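Local coordinates for arylsulfatase (Pseudoalteromonas sp. MB47, PDB 7AJ0), which probably removes sulfate groups from the algal polysaccharide fucoidan in an exo fashion and forms an unusual hexamer, with a calcium ion bound at the sulfatase site, at residues V59-W64 / T323-P328; S105-T110 / W158-A163; T152-K157 / D174-L179. All coordinates share one frame; numbering follows the deposited sequence.

Overall arrangement
Contact 1 pairs the loop after strand 53-59 with the end of strand 318-324 around the calcium, and its segments enclose the other four, which alternate as 105-110, 152-157, 158-163, 174-179. Contact 3 joins strands 151-155 and 175-177 farther along the same mixed sheet, with strand 262-267 between 151-155 and 53-59. Contact 2 lays helix 102-111 against the loop directly after 152-157. Centres are about 15 Å apart for contacts 1 and 2, about 12 Å for contacts 2 and 3, and about 19 Å for contacts 1 and 3. Salt bridges from Arg106 to Asp325 and from Lys157 to Asp60 tie contacts 2 and 3 to the metal ligands, so helix and strand ends converge on one sulfatase site.

Contact 1: V59-W64 / T323-P328; sequences VDDLGW and TSDNGP. With CA (calcium ion), chain G.
Asp60 and Asp61 reach across to Asp325 and Asn326, and all four side chains meet on one calcium ion. Asp60 has CG anti to its backbone N (chi1 -163°) and gives the calcium only OD1, at 2.2 Å; its OD2 turns to Lys157 in a salt bridge. The Asp61 side chain also binds through OD1, 2.3 Å from the calcium. Asp325 is bidentate but lopsided: OD2 sits at 2.2 Å from the metal and OD1 at 2.6 Å. The more distant OD1 also takes the backbone N-H of Asp61, 3.0 Å from N to OD1 and almost straight. With CG tucked between its backbone N and carbonyl carbon (chi1 50°), Asn326 turns OD1 to the calcium at 2.4 Å. Its ND2 donates to Asp61 OD1 at 2.6 Å, arriving 51° above the carboxylate plane, and also to Gly327 O, which fixes the flip of the amide. Where strand 53-59 ends, Val59 N bonds to Thr323 O at 2.9 Å, part of the parallel bridge that pairs Val59 with Ser324. Cys102 supplies the sixth ligand atom. This is the calcium site of a sulfatase, built where parallel strands of the alkaline phosphatase-like fold end.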
ATOM      1  N   VAL A  59      24.258  21.893  15.842  1.00 21.83           N
ATOM      2  CA  VAL A  59      24.037  21.841  14.403  1.00 21.86           C
ATOM      3  C   VAL A  59      22.548  21.665  14.145  1.00 21.82           C
ATOM      4  O   VAL A  59      21.846  20.982  14.899  1.00 21.66           O
ATOM      5  CB  VAL A  59      24.856  20.708  13.759  1.00 21.75           C
ATOM      6  CG1 VAL A  59      24.772  20.793  12.243  1.00 22.34           C
ATOM      7  CG2 VAL A  59      26.300  20.776  14.221  1.00 29.78           C
ATOM      8  N   ASP A  60      22.062  22.280  13.073  1.00 22.00           N
ATOM      9  CA  ASP A  60      20.639  22.293  12.760  1.00 22.06           C
ATOM     10  C   ASP A  60      20.302  21.144  11.818  1.00 23.01           C
ATOM     11  O   ASP A  60      20.943  20.980  10.775  1.00 22.01           O
ATOM     12  CB  ASP A  60      20.255  23.636  12.133  1.00 22.41           C
ATOM     13  CG  ASP A  60      18.760  23.890  12.152  1.00 22.56           C
ATOM     14  OD1 ASP A  60      18.010  23.030  12.651  1.00 25.19           O
ATOM     15  OD2 ASP A  60      18.334  24.960  11.669  1.00 30.07           O
ATOM     16  N   ASP A  61      19.302  20.345  12.200  1.00 21.82           N
ATOM     17  CA  ASP A  61      18.761  19.290  11.342  1.00 21.78           C
ATOM     18  C   ASP A  61      19.833  18.286  10.932  1.00 21.64           C
ATOM     19  O   ASP A  61      19.855  17.801   9.799  1.00 21.74           O
ATOM     20  CB  ASP A  61      18.083  19.885  10.105  1.00 22.07           C
ATOM     21  CG  ASP A  61      16.823  20.660  10.442  1.00 22.26           C
ATOM     22  OD1 ASP A  61      16.476  20.735  11.636  1.00 22.17           O
ATOM     23  OD2 ASP A  61      16.175  21.189   9.514  1.00 22.56           O
ATOM     24  N   LEU A  62      20.724  17.960  11.863  1.00 21.47           N
ATOM     25  CA  LEU A  62      21.788  16.998  11.615  1.00 21.40           C
ATOM     26  C   LEU A  62      21.331  15.607  12.035  1.00 21.30           C
ATOM     27  O   LEU A  62      20.870  15.412  13.164  1.00 21.13           O
ATOM     28  CB  LEU A  62      23.053  17.388  12.378  1.00 21.38           C
ATOM     29  CG  LEU A  62      24.297  16.542  12.100  1.00 21.39           C
ATOM     30  CD1 LEU A  62      24.881  16.905  10.742  1.00 21.60           C
ATOM     31  CD2 LEU A  62      25.334  16.710  13.202  1.00 29.39           C
ATOM     32  N   GLY A  63      21.468  14.642  11.128  1.00 26.86           N
ATOM     33  CA  GLY A  63      21.039  13.293  11.419  1.00 21.22           C
ATOM     34  C   GLY A  63      22.015  12.531  12.296  1.00 22.88           C
ATOM     35  O   GLY A  63      23.204  12.843  12.377  1.00 21.17           O
ATOM     36  N   TRP A  64      21.480  11.499  12.956  1.00 21.07           N
ATOM     37  CA  TRP A  64      22.285  10.675  13.852  1.00 21.03           C
ATOM     38  C   TRP A  64      23.532  10.140  13.164  1.00 21.18           C
ATOM     39  O   TRP A  64      24.596  10.033  13.783  1.00 21.21           O
ATOM     40  CB  TRP A  64      21.433   9.515  14.372  1.00 21.02           C
ATOM     41  CG  TRP A  64      22.046   8.710  15.478  1.00 21.03           C
ATOM     42  CD1 TRP A  64      21.884   8.910  16.817  1.00 20.96           C
ATOM     43  CD2 TRP A  64      22.891   7.561  15.342  1.00 21.17           C
ATOM     44  NE1 TRP A  64      22.581   7.961  17.524  1.00 21.04           N
ATOM     45  CE2 TRP A  64      23.208   7.122  16.642  1.00 21.18           C
ATOM     46  CE3 TRP A  64      23.414   6.864  14.251  1.00 21.35           C
ATOM     47  CZ2 TRP A  64      24.023   6.019  16.879  1.00 21.37           C
ATOM     48  CZ3 TRP A  64      24.225   5.769  14.488  1.00 21.54           C
ATOM     49  CH2 TRP A  64      24.521   5.358  15.792  1.00 21.54           C
ATOM     50  N   THR A 323      26.109  18.496  19.300  1.00 21.45           N
ATOM     51  CA  THR A 323      24.818  17.829  19.205  1.00 21.28           C
ATOM     52  C   THR A 323      23.986  18.496  18.116  1.00 21.29           C
ATOM     53  O   THR A 323      24.414  19.458  17.475  1.00 21.42           O
ATOM     54  CB  THR A 323      24.092  17.850  20.557  1.00 21.30           C
ATOM     55  OG1 THR A 323      22.902  17.056  20.484  1.00 21.16           O
ATOM     56  CG2 THR A 323      23.711  19.269  20.947  1.00 21.48           C
ATOM     57  N   SER A 324      22.788  17.961  17.911  1.00 21.18           N
ATOM     58  CA  SER A 324      21.826  18.471  16.950  1.00 21.23           C
ATOM     59  C   SER A 324      20.533  18.820  17.676  1.00 21.29           C
ATOM     60  O   SER A 324      20.325  18.451  18.835  1.00 22.04           O
ATOM     61  CB  SER A 324      21.560  17.442  15.845  1.00 21.14           C
ATOM     62  OG  SER A 324      20.522  17.876  14.986  1.00 21.23           O
ATOM     63  N   ASP A 325      19.655  19.544  16.984  1.00 21.42           N
ATOM     64  CA  ASP A 325      18.365  19.899  17.561  1.00 21.55           C
ATOM     65  C   ASP A 325      17.235  18.980  17.114  1.00 21.49           C
ATOM     66  O   ASP A 325      16.205  18.922  17.791  1.00 21.58           O
ATOM     67  CB  ASP A 325      18.009  21.353  17.225  1.00 21.83           C
ATOM     68  CG  ASP A 325      17.551  21.535  15.794  1.00 21.93           C
ATOM     69  OD1 ASP A 325      18.026  20.800  14.900  1.00 21.79           O
ATOM     70  OD2 ASP A 325      16.710  22.430  15.570  1.00 22.21           O
ATOM     71  N   ASN A 326      17.400  18.255  16.015  1.00 21.40           N
ATOM     72  CA  ASN A 326      16.424  17.254  15.595  1.00 21.38           C
ATOM     73  C   ASN A 326      17.031  16.457  14.447  1.00 21.29           C
ATOM     74  O   ASN A 326      18.155  16.720  14.007  1.00 21.26           O
ATOM     75  CB  ASN A 326      15.092  17.896  15.200  1.00 21.62           C
ATOM     76  CG  ASN A 326      15.264  19.046  14.232  1.00 22.34           C
ATOM     77  OD1 ASN A 326      15.100  20.210  14.597  1.00 22.01           O
ATOM     78  ND2 ASN A 326      15.605  18.724  12.989  1.00 34.83           N
ATOM     79  N   GLY A 327      16.274  15.472  13.966  1.00 21.31           N
ATOM     80  CA  GLY A 327      16.745  14.603  12.916  1.00 21.29           C
ATOM     81  C   GLY A 327      16.706  15.267  11.559  1.00 21.48           C
ATOM     82  O   GLY A 327      16.328  16.436  11.403  1.00 21.63           O
ATOM     83  N   PRO A 328      17.086  14.502  10.540  1.00 21.53           N
ATOM     84  CA  PRO A 328      17.211  15.079   9.195  1.00 21.75           C
ATOM     85  C   PRO A 328      15.869  15.523   8.638  1.00 21.99           C
ATOM     86  O   PRO A 328      14.841  14.874   8.845  1.00 22.03           O
ATOM     87  CB  PRO A 328      17.809  13.934   8.368  1.00 21.79           C
ATOM     88  CG  PRO A 328      17.361  12.693   9.074  1.00 21.67           C
ATOM     89  CD  PRO A 328      17.311  13.042  10.547  1.00 27.23           C
TER
HETATM   90 CA    CA G 600      16.276  22.020  13.493  1.00 22.07          CA

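Contact 2: S105-T110 / W158-A163; sequences SRAALT and WHVGEA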
ATOM      1  N   SER A 105      12.959  21.747  20.281  1.00 22.63           N
ATOM      2  CA  SER A 105      14.239  21.288  20.807  1.00 22.35           C
ATOM      3  C   SER A 105      15.053  22.437  21.388  1.00 22.53           C
ATOM      4  O   SER A 105      15.752  22.264  22.392  1.00 22.48           O
ATOM      5  CB  SER A 105      15.033  20.589  19.704  1.00 22.05           C
ATOM      6  OG  SER A 105      14.479  19.325  19.401  1.00 29.36           O
ATOM      7  N   ARG A 106      14.991  23.612  20.764  1.00 22.78           N
ATOM      8  CA  ARG A 106      15.788  24.737  21.239  1.00 23.00           C
ATOM      9  C   ARG A 106      15.208  25.334  22.512  1.00 23.35           C
ATOM     10  O   ARG A 106      15.961  25.817  23.365  1.00 23.48           O
ATOM     11  CB  ARG A 106      15.901  25.778  20.129  1.00 23.20           C
ATOM     12  CG  ARG A 106      16.839  25.320  19.026  1.00 22.91           C
ATOM     13  CD  ARG A 106      16.485  25.873  17.662  1.00 23.08           C
ATOM     14  NE  ARG A 106      17.210  25.141  16.625  1.00 25.00           N
ATOM     15  CZ  ARG A 106      18.504  25.302  16.366  1.00 22.71           C
ATOM     16  NH1 ARG A 106      19.218  26.176  17.061  1.00 24.32           N
ATOM     17  NH2 ARG A 106      19.084  24.588  15.411  1.00 25.40           N
ATOM     18  N   ALA A 107      13.884  25.297  22.666  1.00 23.56           N
ATOM     19  CA  ALA A 107      13.280  25.657  23.942  1.00 23.92           C
ATOM     20  C   ALA A 107      13.733  24.703  25.043  1.00 23.70           C
ATOM     21  O   ALA A 107      14.092  25.131  26.146  1.00 26.90           O
ATOM     22  CB  ALA A 107      11.755  25.653  23.818  1.00 24.20           C
ATOM     23  N   ALA A 108      13.722  23.400  24.760  1.00 23.31           N
ATOM     24  CA  ALA A 108      14.123  22.429  25.772  1.00 23.15           C
ATOM     25  C   ALA A 108      15.567  22.649  26.200  1.00 23.07           C
ATOM     26  O   ALA A 108      15.899  22.537  27.385  1.00 23.20           O
ATOM     27  CB  ALA A 108      13.931  21.011  25.237  1.00 22.78           C
ATOM     28  N   LEU A 109      16.439  22.972  25.246  1.00 22.89           N
ATOM     29  CA  LEU A 109      17.845  23.174  25.564  1.00 22.85           C
ATOM     30  C   LEU A 109      18.062  24.416  26.417  1.00 23.28           C
ATOM     31  O   LEU A 109      19.057  24.491  27.149  1.00 23.36           O
ATOM     32  CB  LEU A 109      18.655  23.275  24.273  1.00 22.63           C
ATOM     33  CG  LEU A 109      20.134  23.629  24.401  1.00 22.65           C
ATOM     34  CD1 LEU A 109      20.901  22.499  25.066  1.00 22.46           C
ATOM     35  CD2 LEU A 109      20.706  23.948  23.027  1.00 22.54           C
ATOM     36  N   THR A 110      17.161  25.395  26.342  1.00 23.63           N
ATOM     37  CA  THR A 110      17.346  26.663  27.040  1.00 24.11           C
ATOM     38  C   THR A 110      16.332  26.888  28.154  1.00 25.73           C
ATOM     39  O   THR A 110      16.245  28.003  28.679  1.00 25.01           O
ATOM     40  CB  THR A 110      17.282  27.830  26.048  1.00 24.33           C
ATOM     41  OG1 THR A 110      16.004  27.843  25.399  1.00 24.38           O
ATOM     42  CG2 THR A 110      18.384  27.706  25.008  1.00 24.01           C
ATOM     43  N   TRP A 158      18.222  31.141  16.495  1.00 24.65           N
ATOM     44  CA  TRP A 158      17.395  31.180  17.697  1.00 24.77           C
ATOM     45  C   TRP A 158      16.134  30.354  17.477  1.00 24.62           C
ATOM     46  O   TRP A 158      16.049  29.208  17.930  1.00 24.22           O
ATOM     47  CB  TRP A 158      17.044  32.622  18.049  1.00 25.41           C
ATOM     48  CG  TRP A 158      16.244  32.797  19.306  1.00 25.64           C
ATOM     49  CD1 TRP A 158      15.145  33.590  19.466  1.00 27.46           C
ATOM     50  CD2 TRP A 158      16.477  32.175  20.577  1.00 25.42           C
ATOM     51  NE1 TRP A 158      14.683  33.507  20.757  1.00 26.30           N
ATOM     52  CE2 TRP A 158      15.483  32.645  21.459  1.00 25.84           C
ATOM     53  CE3 TRP A 158      17.430  31.270  21.056  1.00 27.36           C
ATOM     54  CZ2 TRP A 158      15.414  32.237  22.788  1.00 25.81           C
ATOM     55  CZ3 TRP A 158      17.358  30.868  22.376  1.00 24.93           C
ATOM     56  CH2 TRP A 158      16.357  31.350  23.227  1.00 26.10           C
ATOM     57  N   HIS A 159      15.152  30.924  16.784  1.00 24.99           N
ATOM     58  CA  HIS A 159      13.942  30.199  16.399  1.00 31.15           C
ATOM     59  C   HIS A 159      13.122  29.775  17.615  1.00 24.92           C
ATOM     60  O   HIS A 159      12.408  28.770  17.574  1.00 24.70           O
ATOM     61  CB  HIS A 159      14.291  28.977  15.542  1.00 24.42           C
ATOM     62  CG  HIS A 159      13.254  28.632  14.520  1.00 24.53           C
ATOM     63  ND1 HIS A 159      13.248  27.430  13.845  1.00 36.47           N
ATOM     64  CD2 HIS A 159      12.194  29.333  14.050  1.00 31.33           C
ATOM     65  CE1 HIS A 159      12.226  27.402  13.008  1.00 34.45           C
ATOM     66  NE2 HIS A 159      11.571  28.545  13.113  1.00 32.30           N
ATOM     67  N   VAL A 160      13.223  30.533  18.708  1.00 25.22           N
ATOM     68  CA  VAL A 160      12.385  30.303  19.878  1.00 25.35           C
ATOM     69  C   VAL A 160      11.626  31.590  20.185  1.00 26.07           C
ATOM     70  O   VAL A 160      11.394  31.925  21.352  1.00 29.72           O
ATOM     71  CB  VAL A 160      13.206  29.856  21.102  1.00 25.09           C
ATOM     72  CG1 VAL A 160      12.288  29.232  22.154  1.00 25.13           C
ATOM     73  CG2 VAL A 160      14.304  28.887  20.693  1.00 24.50           C
ATOM     74  N   GLY A 161      11.257  32.331  19.145  1.00 26.42           N
ATOM     75  CA  GLY A 161      10.490  33.547  19.327  1.00 27.17           C
ATOM     76  C   GLY A 161      11.244  34.812  18.971  1.00 27.55           C
ATOM     77  O   GLY A 161      12.400  34.990  19.365  1.00 27.38           O
ATOM     78  N   GLU A 162      10.583  35.707  18.231  1.00 28.14           N
ATOM     79  CA  GLU A 162      11.197  36.948  17.790  1.00 28.60           C
ATOM     80  C   GLU A 162      10.404  38.188  18.183  1.00 29.50           C
ATOM     81  O   GLU A 162      10.797  39.296  17.803  1.00 30.00           O
ATOM     82  CB  GLU A 162      11.386  36.935  16.264  1.00 28.53           C
ATOM     83  CG  GLU A 162      10.091  36.804  15.480  1.00 51.52           C
ATOM     84  CD  GLU A 162      10.324  36.557  14.001  1.00 54.35           C
ATOM     85  OE1 GLU A 162      11.332  35.905  13.656  1.00 54.70           O
ATOM     86  OE2 GLU A 162       9.497  37.017  13.184  1.00 46.96           O
ATOM     87  N   ALA A 163       9.309  38.041  18.924  1.00 29.76           N
ATOM     88  CA  ALA A 163       8.547  39.198  19.361  1.00 30.68           C
ATOM     89  C   ALA A 163       9.274  39.892  20.515  1.00 30.93           C
ATOM     90  O   ALA A 163      10.312  39.433  21.002  1.00 30.40           O
ATOM     91  CB  ALA A 163       7.132  38.789  19.765  1.00 30.93           C
TER
HETATM   92  O   HOH W   1      18.447  28.038  19.218  1.00 22.07           O
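Val160 packs its two methyls onto the helix at Arg106 and Ala107, the apolar part of this contact. Val160 CG2 presses on Arg106 CB at 3.5 Å, while Val160 CG1, anti to the backbone N, lies 4.0 Å from Ala107 CB. On its own segment Val160 CB stands over one face of the Trp158 ring, and the CH2 corner of that ring comes within 4.1 Å of Thr110 OG1. The hydroxyl is already engaged: Thr110 OG1 donates to Arg106 O at 2.9 Å, closing back on its own helix. The indole N-H of Trp158 bonds to Met166 O. The polar link between the segments runs through a water. Arg106 NH1 donates to it at 3.0 Å, in the guanidinium plane, and the water donates a hydrogen bond to Trp158 O, also 3.0 Å from the water oxygen. Arg106 CD rests 3.4 Å from the same Trp158 O. Beyond the contact, Arg106, the last residue of the Cys-x-Ser-x-Arg sulfatase signature begun by Cys102, holds Asp325 OD2 through NE and Ser267 OG through NH1. Its aliphatic part is thus packed while its charge is directed to the calcium site, where it would probably offset some of the carboxylate charge.

Contact 3: T152-K157 / D174-L179; sequences TALIGK and DYFYGL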
ATOM      1  N   THR A 152      27.540  34.988  29.158  1.00 27.51           N
ATOM      2  CA  THR A 152      26.672  34.049  28.464  1.00 26.89           C
ATOM      3  C   THR A 152      26.261  34.611  27.111  1.00 26.84           C
ATOM      4  O   THR A 152      25.939  35.797  26.992  1.00 27.34           O
ATOM      5  CB  THR A 152      25.428  33.748  29.303  1.00 26.90           C
ATOM      6  OG1 THR A 152      24.667  34.950  29.479  1.00 36.06           O
ATOM      7  CG2 THR A 152      25.824  33.211  30.668  1.00 27.02           C
ATOM      8  N   ALA A 153      26.266  33.754  26.094  1.00 26.27           N
ATOM      9  CA  ALA A 153      25.939  34.200  24.751  1.00 26.23           C
ATOM     10  C   ALA A 153      25.316  33.068  23.954  1.00 25.62           C
ATOM     11  O   ALA A 153      25.640  31.894  24.148  1.00 25.19           O
ATOM     12  CB  ALA A 153      27.183  34.718  24.014  1.00 26.40           C
ATOM     13  N   LEU A 154      24.407  33.440  23.060  1.00 25.64           N
ATOM     14  CA  LEU A 154      23.914  32.560  22.009  1.00 25.17           C
ATOM     15  C   LEU A 154      24.256  33.220  20.683  1.00 25.32           C
ATOM     16  O   LEU A 154      23.846  34.358  20.431  1.00 25.78           O
ATOM     17  CB  LEU A 154      22.412  32.318  22.127  1.00 25.10           C
ATOM     18  CG  LEU A 154      21.874  31.235  21.188  1.00 24.61           C
ATOM     19  CD1 LEU A 154      20.747  30.468  21.861  1.00 24.43           C
ATOM     20  CD2 LEU A 154      21.404  31.826  19.867  1.00 30.70           C
ATOM     21  N   ILE A 155      25.017  32.519  19.850  1.00 24.99           N
ATOM     22  CA  ILE A 155      25.466  33.035  18.565  1.00 25.14           C
ATOM     23  C   ILE A 155      24.984  32.070  17.495  1.00 24.72           C
ATOM     24  O   ILE A 155      25.442  30.923  17.430  1.00 24.30           O
ATOM     25  CB  ILE A 155      26.990  33.214  18.518  1.00 25.27           C
ATOM     26  CG1 ILE A 155      27.395  34.346  19.470  1.00 25.80           C
ATOM     27  CG2 ILE A 155      27.447  33.488  17.097  1.00 25.37           C
ATOM     28  CD1 ILE A 155      28.885  34.583  19.571  1.00 26.02           C
ATOM     29  N   GLY A 156      24.049  32.528  16.665  1.00 24.88           N
ATOM     30  CA  GLY A 156      23.525  31.713  15.589  1.00 24.57           C
ATOM     31  C   GLY A 156      22.012  31.674  15.544  1.00 24.59           C
ATOM     32  O   GLY A 156      21.345  32.677  15.814  1.00 25.01           O
ATOM     33  N   LYS A 157      21.460  30.512  15.213  1.00 24.19           N
ATOM     34  CA  LYS A 157      20.018  30.389  15.051  1.00 24.23           C
ATOM     35  C   LYS A 157      19.317  30.384  16.405  1.00 28.80           C
ATOM     36  O   LYS A 157      19.745  29.709  17.346  1.00 23.99           O
ATOM     37  CB  LYS A 157      19.688  29.110  14.280  1.00 23.84           C
ATOM     38  CG  LYS A 157      18.202  28.825  14.147  1.00 27.04           C
ATOM     39  CD  LYS A 157      17.960  27.447  13.542  1.00 28.42           C
ATOM     40  CE  LYS A 157      16.514  27.021  13.720  1.00 27.35           C
ATOM     41  NZ  LYS A 157      16.287  25.608  13.314  1.00 59.91           N
ATOM     42  N   ASP A 174      23.880  37.377  28.021  1.00 28.30           N
ATOM     43  CA  ASP A 174      24.538  38.675  27.942  1.00 28.95           C
ATOM     44  C   ASP A 174      24.639  39.173  26.507  1.00 28.92           C
ATOM     45  O   ASP A 174      24.611  40.385  26.268  1.00 29.54           O
ATOM     46  CB  ASP A 174      25.940  38.601  28.552  1.00 29.06           C
ATOM     47  CG  ASP A 174      25.922  38.297  30.037  1.00 32.17           C
ATOM     48  OD1 ASP A 174      25.135  38.931  30.773  1.00 29.77           O
ATOM     49  OD2 ASP A 174      26.702  37.422  30.467  1.00 32.57           O
ATOM     50  N   TYR A 175      24.764  38.265  25.543  1.00 28.27           N
ATOM     51  CA  TYR A 175      25.036  38.642  24.163  1.00 28.24           C
ATOM     52  C   TYR A 175      24.287  37.718  23.221  1.00 27.64           C
ATOM     53  O   TYR A 175      24.298  36.498  23.406  1.00 27.06           O
ATOM     54  CB  TYR A 175      26.544  38.586  23.879  1.00 28.20           C
ATOM     55  CG  TYR A 175      26.944  39.097  22.515  1.00 28.30           C
ATOM     56  CD1 TYR A 175      26.689  40.409  22.148  1.00 28.95           C
ATOM     57  CD2 TYR A 175      27.593  38.276  21.603  1.00 27.81           C
ATOM     58  CE1 TYR A 175      27.054  40.887  20.906  1.00 30.55           C
ATOM     59  CE2 TYR A 175      27.966  38.747  20.359  1.00 27.95           C
ATOM     60  CZ  TYR A 175      27.694  40.053  20.018  1.00 28.59           C
ATOM     61  OH  TYR A 175      28.057  40.533  18.783  1.00 30.97           O
ATOM     62  N   PHE A 176      23.635  38.305  22.217  1.00 27.83           N
ATOM     63  CA  PHE A 176      23.026  37.551  21.133  1.00 27.36           C
ATOM     64  C   PHE A 176      23.536  38.073  19.798  1.00 27.50           C
ATOM     65  O   PHE A 176      23.708  39.284  19.617  1.00 28.11           O
ATOM     66  CB  PHE A 176      21.499  37.635  21.146  1.00 27.47           C
ATOM     67  CG  PHE A 176      20.857  37.086  19.900  1.00 27.14           C
ATOM     68  CD1 PHE A 176      21.058  35.766  19.528  1.00 26.47           C
ATOM     69  CD2 PHE A 176      20.058  37.885  19.099  1.00 27.57           C
ATOM     70  CE1 PHE A 176      20.475  35.252  18.387  1.00 26.21           C
ATOM     71  CE2 PHE A 176      19.472  37.376  17.955  1.00 30.83           C
ATOM     72  CZ  PHE A 176      19.682  36.057  17.599  1.00 26.64           C
ATOM     73  N   TYR A 177      23.773  37.153  18.867  1.00 26.98           N
ATOM     74  CA  TYR A 177      24.152  37.521  17.507  1.00 27.10           C
ATOM     75  C   TYR A 177      23.750  36.362  16.605  1.00 26.54           C
ATOM     76  O   TYR A 177      24.382  35.303  16.652  1.00 26.05           O
ATOM     77  CB  TYR A 177      25.649  37.800  17.408  1.00 27.24           C
ATOM     78  CG  TYR A 177      26.072  38.344  16.059  1.00 27.50           C
ATOM     79  CD1 TYR A 177      26.050  37.542  14.927  1.00 27.12           C
ATOM     80  CD2 TYR A 177      26.490  39.661  15.918  1.00 28.19           C
ATOM     81  CE1 TYR A 177      26.427  38.034  13.694  1.00 27.41           C
ATOM     82  CE2 TYR A 177      26.873  40.162  14.686  1.00 28.48           C
ATOM     83  CZ  TYR A 177      26.840  39.342  13.580  1.00 28.08           C
ATOM     84  OH  TYR A 177      27.216  39.825  12.352  1.00 28.41           O
ATOM     85  N   GLY A 178      22.718  36.556  15.796  1.00 26.66           N
ATOM     86  CA  GLY A 178      22.355  35.509  14.852  1.00 26.20           C
ATOM     87  C   GLY A 178      20.951  35.706  14.305  1.00 26.39           C
ATOM     88  O   GLY A 178      20.459  36.831  14.210  1.00 26.97           O
ATOM     89  N   LEU A 179      20.330  34.582  13.953  1.00 25.94           N
ATOM     90  CA  LEU A 179      19.053  34.592  13.258  1.00 26.10           C
ATOM     91  C   LEU A 179      17.910  34.560  14.261  1.00 26.17           C
ATOM     92  O   LEU A 179      17.796  33.587  15.018  1.00 25.73           O
ATOM     93  CB  LEU A 179      18.940  33.394  12.331  1.00 25.65           C
ATOM     94  CG  LEU A 179      20.019  33.151  11.278  1.00 25.54           C
ATOM     95  CD1 LEU A 179      21.305  32.625  11.887  1.00 25.19           C
ATOM     96  CD2 LEU A 179      19.490  32.180  10.222  1.00 25.31           C
TER
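Thr152 and Asp174 lock together near the start of the two strands, their side chains crossing at about a right angle. Thr152 N donates to Asp174 OD2 at 2.9 Å, meeting the oxygen on its anti side, 27° out of the carboxylate plane, and Asp174 N answers by donating to Thr152 OG1, also at 2.9 Å. Asp174 OD2 and Thr152 OG1 share Ser146 as a further partner, and Asp174 OD1 forms a salt bridge with Lys221. An alanine in place of Asp174 would probably leave Thr152 N without this acceptor and Lys221 without its carboxylate mate.

From here the strands run parallel, 7° apart, in the mixed sheet of the alkaline phosphatase-like core. The 16 residues between the segments contain no helix, so this neighbouring parallel pair is joined without a classical beta-alpha-beta crossover. On the face with Ala153, Ile155 and Tyr177, which packs on helix 240-258, the Tyr175 ring turns its edge to the partner strand: CE2 lies 4.3 Å from Ile155 CD1, and OH bonds to Glu247.

On the other face Leu154 and Phe176 run alongside each other in the same direction. With CG anti to the backbone N (chi1 169°), the Phe176 ring leans over the neighbouring strand, and its CE1 touches Leu154 CD2 at 3.8 Å. The ring edge also meets two carbonyls near its plane, CD1 at 3.3 Å from Leu154 O and CE1 at 3.7 Å from Gly156 O. Gly178 N lies over one ring face, and Gly178 CA lies close to Gly156 O, which accepts from Leu179 N at 2.9 Å.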